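Local coordinates for anti-sigma-factor antagonist (STAS) domain protein (Moorella thermoacetica, PDB 3ZXN) that probably serves, as an RsbS-type STAS-domain protein, as a scaffold component of the bacterial stressosome, a complex that relays stress signals to downstream signalling partners, at residues E54-E66 with A88-G100. The protein carries 1 engineered substitution. Numbering follows the deposited sequence. Where two conformers were deposited one is given.
Sequences EVVDEFVTRVLIE and AITLTEMGLDLRG. Engineered in segment 54-66: Glu-58 (natural residue Ser).
Ile-65 and Leu-96 mark the nearest approach of the backbones, CA to CA 5.9 Å, where the first turns of helix 58-74 run past the end of helix 85-93. No direct hydrogen bond links the segments; one water joins Val-56 N, from which it accepts, to Thr-90 OG1. Met-94, its chain extended beyond CG, lies across the first helical turn at about a right angle to Thr-61. Its SD is 3.4 Å from Thr-61 OG1, a hydroxyl already given to Asp-57 O (2.8 Å), which takes Thr-61 N from the opposite face of its plane. SD also lies 3.8 Å from CA of Glu-58, an engineered residue, serine in the natural protein. In this STAS domain, the start of helix 58-74 packs against the end of helix 85-93 and the loop that follows it; Leu-80 of strand 78-81 touches both Leu-64 and Leu-96. A Schellman motif ends helix 85-93, with Gly-95 as C-prime residue at positive phi (107°), Leu-96 N bonded to Leu-91 O and Gly-95 N to Thr-92 O. With CG anti to the backbone N (chi1 -172°), Leu-96 turns CD1 to Ile-65; the two side chains run antiparallel, CD1 3.6 Å from Ile-65 CG1. Leu-91 CD2 packs 3.7 Å from Val-56 CG1 and also meets Leu-64 CD1.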
loop_
_atom_site.group_PDB
_atom_site.type_symbol
_atom_site.label_atom_id
_atom_site.label_comp_id
_atom_site.label_asym_id
_atom_site.label_seq_id
_atom_site.Cartn_x
_atom_site.Cartn_y
_atom_site.Cartn_z
ATOM N N GLU A 54 -7.021 5.399 -12.259
ATOM C CA GLU A 54 -6.872 5.300 -13.707
ATOM C C GLU A 54 -5.431 5.606 -14.103
ATOM O O GLU A 54 -4.829 4.894 -14.901
ATOM C CB GLU A 54 -7.837 6.263 -14.402
ATOM C CG GLU A 54 -7.950 6.056 -15.896
ATOM C CD GLU A 54 -8.252 4.614 -16.261
ATOM O OE1 GLU A 54 -8.991 3.943 -15.503
ATOM O OE2 GLU A 54 -7.740 4.153 -17.304
ATOM N N VAL A 55 -4.893 6.677 -13.531
ATOM C CA VAL A 55 -3.493 7.033 -13.691
ATOM C C VAL A 55 -2.900 7.249 -12.305
ATOM O O VAL A 55 -3.612 7.615 -11.368
ATOM C CB VAL A 55 -3.316 8.323 -14.544
ATOM C CG1 VAL A 55 -3.962 9.522 -13.864
ATOM C CG2 VAL A 55 -1.851 8.593 -14.804
ATOM N N VAL A 56 -1.604 7.015 -12.157
ATOM C CA VAL A 56 -0.976 7.292 -10.872
ATOM C C VAL A 56 -0.073 8.511 -10.970
ATOM O O VAL A 56 0.735 8.635 -11.888
ATOM C CB VAL A 56 -0.249 6.069 -10.274
ATOM C CG1 VAL A 56 0.262 6.389 -8.892
ATOM C CG2 VAL A 56 -1.200 4.891 -10.193
ATOM N N ASP A 57 -0.258 9.405 -10.007
ATOM C CA ASP A 57 0.381 10.707 -9.937
ATOM C C ASP A 57 1.816 10.611 -9.429
ATOM O O ASP A 57 2.226 9.602 -8.844
ATOM C CB ASP A 57 -0.422 11.573 -8.962
ATOM C CG ASP A 57 -0.304 13.043 -9.245
ATOM O OD1 ASP A 57 0.611 13.443 -9.997
ATOM O OD2 ASP A 57 -1.132 13.806 -8.700
ATOM N N GLU A 58 2.573 11.676 -9.647
ATOM C CA GLU A 58 3.899 11.809 -9.065
ATOM C C GLU A 58 3.753 11.945 -7.552
ATOM O O GLU A 58 4.632 11.537 -6.792
ATOM C CB GLU A 58 4.604 13.035 -9.648
ATOM C CG GLU A 58 6.115 12.917 -9.718
ATOM C CD GLU A 58 6.718 13.852 -10.754
ATOM O OE1 GLU A 58 6.080 14.054 -11.811
ATOM O OE2 GLU A 58 7.822 14.388 -10.513
ATOM N N PHE A 59 2.629 12.521 -7.129
ATOM C CA PHE A 59 2.315 12.683 -5.714
ATOM C C PHE A 59 2.031 11.338 -5.046
ATOM O O PHE A 59 2.647 10.999 -4.036
ATOM C CB PHE A 59 1.110 13.609 -5.524
ATOM C CG PHE A 59 1.350 15.023 -5.972
ATOM C CD1 PHE A 59 2.042 15.915 -5.162
ATOM C CD2 PHE A 59 0.876 15.467 -7.199
ATOM C CE1 PHE A 59 2.264 17.222 -5.572
ATOM C CE2 PHE A 59 1.092 16.773 -7.614
ATOM C CZ PHE A 59 1.787 17.651 -6.798
ATOM N N VAL A 60 1.092 10.583 -5.609
ATOM C CA VAL A 60 0.761 9.259 -5.087
ATOM C C VAL A 60 1.996 8.371 -5.028
ATOM O O VAL A 60 2.205 7.651 -4.048
ATOM C CB VAL A 60 -0.325 8.569 -5.940
ATOM C CG1 VAL A 60 -0.465 7.091 -5.553
ATOM C CG2 VAL A 60 -1.651 9.292 -5.786
ATOM N N THR A 61 2.817 8.433 -6.070
ATOM C CA THR A 61 4.024 7.623 -6.131
ATOM C C THR A 61 4.927 7.892 -4.931
ATOM O O THR A 61 5.485 6.969 -4.332
ATOM C CB THR A 61 4.826 7.875 -7.421
ATOM O OG1 THR A 61 4.039 7.506 -8.558
ATOM C CG2 THR A 61 6.108 7.044 -7.413
ATOM N N ARG A 62 5.083 9.165 -4.592
ATOM C CA ARG A 62 5.979 9.537 -3.503
ATOM C C ARG A 62 5.422 9.056 -2.172
ATOM O O ARG A 62 6.169 8.601 -1.316
ATOM C CB ARG A 62 6.252 11.048 -3.495
ATOM C CG ARG A 62 7.225 11.481 -4.593
ATOM C CD ARG A 62 7.026 12.944 -5.026
ATOM N NE ARG A 62 7.510 13.906 -4.037
ATOM C CZ ARG A 62 6.727 14.729 -3.344
ATOM N NH1 ARG A 62 5.411 14.717 -3.533
ATOM N NH2 ARG A 62 7.260 15.570 -2.466
ATOM N N VAL A 63 4.107 9.150 -2.010
ATOM C CA VAL A 63 3.434 8.583 -0.847
ATOM C C VAL A 63 3.666 7.067 -0.727
ATOM O O VAL A 63 3.963 6.554 0.359
ATOM C CB VAL A 63 1.939 8.881 -0.885
ATOM C CG1 VAL A 63 1.185 7.907 0.002
ATOM C CG2 VAL A 63 1.680 10.330 -0.470
ATOM N N LEU A 64 3.531 6.355 -1.847
ATOM C CA LEU A 64 3.811 4.922 -1.865
ATOM C C LEU A 64 5.278 4.604 -1.578
ATOM O O LEU A 64 5.572 3.622 -0.902
ATOM C CB LEU A 64 3.372 4.283 -3.184
ATOM C CG LEU A 64 1.862 4.298 -3.426
ATOM C CD1 LEU A 64 1.542 3.752 -4.814
ATOM C CD2 LEU A 64 1.140 3.483 -2.343
ATOM N N ILE A 65 6.203 5.421 -2.081
ATOM C CA ILE A 65 7.609 5.197 -1.749
ATOM C C ILE A 65 7.865 5.401 -0.248
ATOM O O ILE A 65 8.614 4.635 0.365
ATOM C CB ILE A 65 8.580 6.074 -2.603
ATOM C CG1 ILE A 65 8.460 5.733 -4.090
ATOM C CG2 ILE A 65 10.019 5.883 -2.145
ATOM C CD1 ILE A 65 9.178 6.721 -5.026
ATOM N N GLU A 66 7.251 6.420 0.350
ATOM C CA GLU A 66 7.466 6.682 1.770
ATOM C C GLU A 66 6.848 5.586 2.642
ATOM O O GLU A 66 7.484 5.082 3.563
ATOM C CB GLU A 66 6.936 8.063 2.150
ATOM C CG GLU A 66 7.738 9.199 1.513
ATOM C CD GLU A 66 7.136 10.565 1.772
ATOM O OE1 GLU A 66 6.388 10.717 2.761
ATOM O OE2 GLU A 66 7.403 11.485 0.976
ATOM N N ALA A 88 2.185 0.160 -13.714
ATOM C CA ALA A 88 3.464 -0.410 -13.305
ATOM C C ALA A 88 4.599 0.350 -13.976
ATOM O O ALA A 88 5.637 0.601 -13.367
ATOM C CB ALA A 88 3.533 -1.892 -13.657
ATOM N N ILE A 89 4.390 0.715 -15.236
ATOM C CA ILE A 89 5.377 1.489 -15.983
ATOM C C ILE A 89 5.635 2.839 -15.318
ATOM O O ILE A 89 6.776 3.223 -15.077
ATOM C CB ILE A 89 4.918 1.734 -17.445
ATOM C CG1 ILE A 89 4.777 0.411 -18.199
ATOM C CG2 ILE A 89 5.890 2.642 -18.161
ATOM C CD1 ILE A 89 6.022 -0.431 -18.172
ATOM N N THR A 90 4.558 3.554 -15.032
ATOM C CA THR A 90 4.648 4.883 -14.439
ATOM C C THR A 90 5.299 4.858 -13.064
ATOM O O THR A 90 6.224 5.622 -12.802
ATOM C CB THR A 90 3.260 5.506 -14.305
ATOM O OG1 THR A 90 2.633 5.535 -15.594
ATOM C CG2 THR A 90 3.368 6.924 -13.748
ATOM N N LEU A 91 4.815 3.980 -12.185
ATOM C CA LEU A 91 5.393 3.855 -10.841
ATOM C C LEU A 91 6.910 3.631 -10.861
ATOM O O LEU A 91 7.666 4.251 -10.099
ATOM C CB LEU A 91 4.720 2.707 -10.075
ATOM C CG LEU A 91 3.251 2.942 -9.701
ATOM C CD1 LEU A 91 2.583 1.659 -9.163
ATOM C CD2 LEU A 91 3.144 4.086 -8.694
ATOM N N THR A 92 7.346 2.716 -11.717
ATOM C CA THR A 92 8.755 2.377 -11.834
ATOM C C THR A 92 9.552 3.582 -12.361
ATOM O O THR A 92 10.674 3.823 -11.938
ATOM C CB THR A 92 8.945 1.159 -12.765
ATOM O OG1 THR A 92 8.347 0.001 -12.168
ATOM C CG2 THR A 92 10.416 0.882 -13.010
ATOM N N GLU A 93 8.953 4.334 -13.278
ATOM C CA GLU A 93 9.615 5.489 -13.873
ATOM C C GLU A 93 9.750 6.606 -12.860
ATOM O O GLU A 93 10.650 7.438 -12.954
ATOM C CB GLU A 93 8.847 5.987 -15.100
ATOM C CG GLU A 93 9.025 5.111 -16.329
ATOM C CD GLU A 93 8.173 5.561 -17.501
ATOM O OE1 GLU A 93 7.272 6.407 -17.297
ATOM O OE2 GLU A 93 8.401 5.062 -18.627
ATOM N N MET A 94 8.858 6.620 -11.880
ATOM C CA MET A 94 8.902 7.646 -10.849
ATOM C C MET A 94 9.693 7.220 -9.603
ATOM O O MET A 94 9.712 7.940 -8.607
ATOM C CB MET A 94 7.479 8.102 -10.497
ATOM C CG MET A 94 6.777 8.826 -11.653
ATOM S SD MET A 94 4.999 9.095 -11.431
ATOM C CE MET A 94 4.646 10.141 -12.849
ATOM N N GLY A 95 10.336 6.051 -9.657
ATOM C CA GLY A 95 11.245 5.626 -8.598
ATOM C C GLY A 95 10.815 4.511 -7.636
ATOM O O GLY A 95 11.569 4.144 -6.724
ATOM N N LEU A 96 9.617 3.965 -7.819
ATOM C CA LEU A 96 9.165 2.870 -6.947
ATOM C C LEU A 96 9.693 1.534 -7.480
ATOM O O LEU A 96 9.399 1.158 -8.613
ATOM C CB LEU A 96 7.630 2.852 -6.838
ATOM C CG LEU A 96 6.992 1.886 -5.818
ATOM C CD1 LEU A 96 7.380 2.267 -4.403
ATOM C CD2 LEU A 96 5.475 1.861 -5.945
ATOM N N ASP A 97 10.472 0.817 -6.674
ATOM C CA ASP A 97 11.049 -0.443 -7.131
ATOM C C ASP A 97 10.024 -1.581 -7.054
ATOM O O ASP A 97 9.922 -2.271 -6.039
ATOM C CB ASP A 97 12.290 -0.809 -6.322
ATOM C CG ASP A 97 12.868 -2.147 -6.728
ATOM O OD1 ASP A 97 12.672 -2.557 -7.897
ATOM O OD2 ASP A 97 13.505 -2.795 -5.874
ATOM N N LEU A 98 9.269 -1.773 -8.126
ATOM C CA LEU A 98 8.225 -2.811 -8.128
ATOM C C LEU A 98 8.781 -4.233 -8.095
ATOM O O LEU A 98 8.205 -5.105 -7.447
ATOM C CB LEU A 98 7.273 -2.617 -9.307
ATOM C CG LEU A 98 6.318 -1.442 -9.091
ATOM C CD1 LEU A 98 5.333 -1.303 -10.263
ATOM C CD2 LEU A 98 5.583 -1.600 -7.748
ATOM N N ARG A 99 9.907 -4.459 -8.772
ATOM C CA ARG A 99 10.483 -5.800 -8.841
ATOM C C ARG A 99 10.892 -6.333 -7.491
ATOM O O ARG A 99 10.702 -7.523 -7.192
ATOM C CB ARG A 99 11.702 -5.847 -9.748
ATOM C CG ARG A 99 12.173 -7.268 -10.045
ATOM C CD ARG A 99 13.394 -7.242 -10.961
ATOM N NE ARG A 99 13.890 -8.583 -11.242
ATOM C CZ ARG A 99 14.975 -8.835 -11.966
ATOM N NH1 ARG A 99 15.688 -7.833 -12.477
ATOM N NH2 ARG A 99 15.354 -10.087 -12.174
ATOM N N GLY A 100 11.466 -5.449 -6.688
ATOM C CA GLY A 100 12.006 -5.838 -5.402
ATOM C C GLY A 100 11.008 -5.786 -4.262
ATOM O O GLY A 100 11.381 -6.022 -3.116
HETATM O O HOH W 1 -0.020 6.084 -14.472
#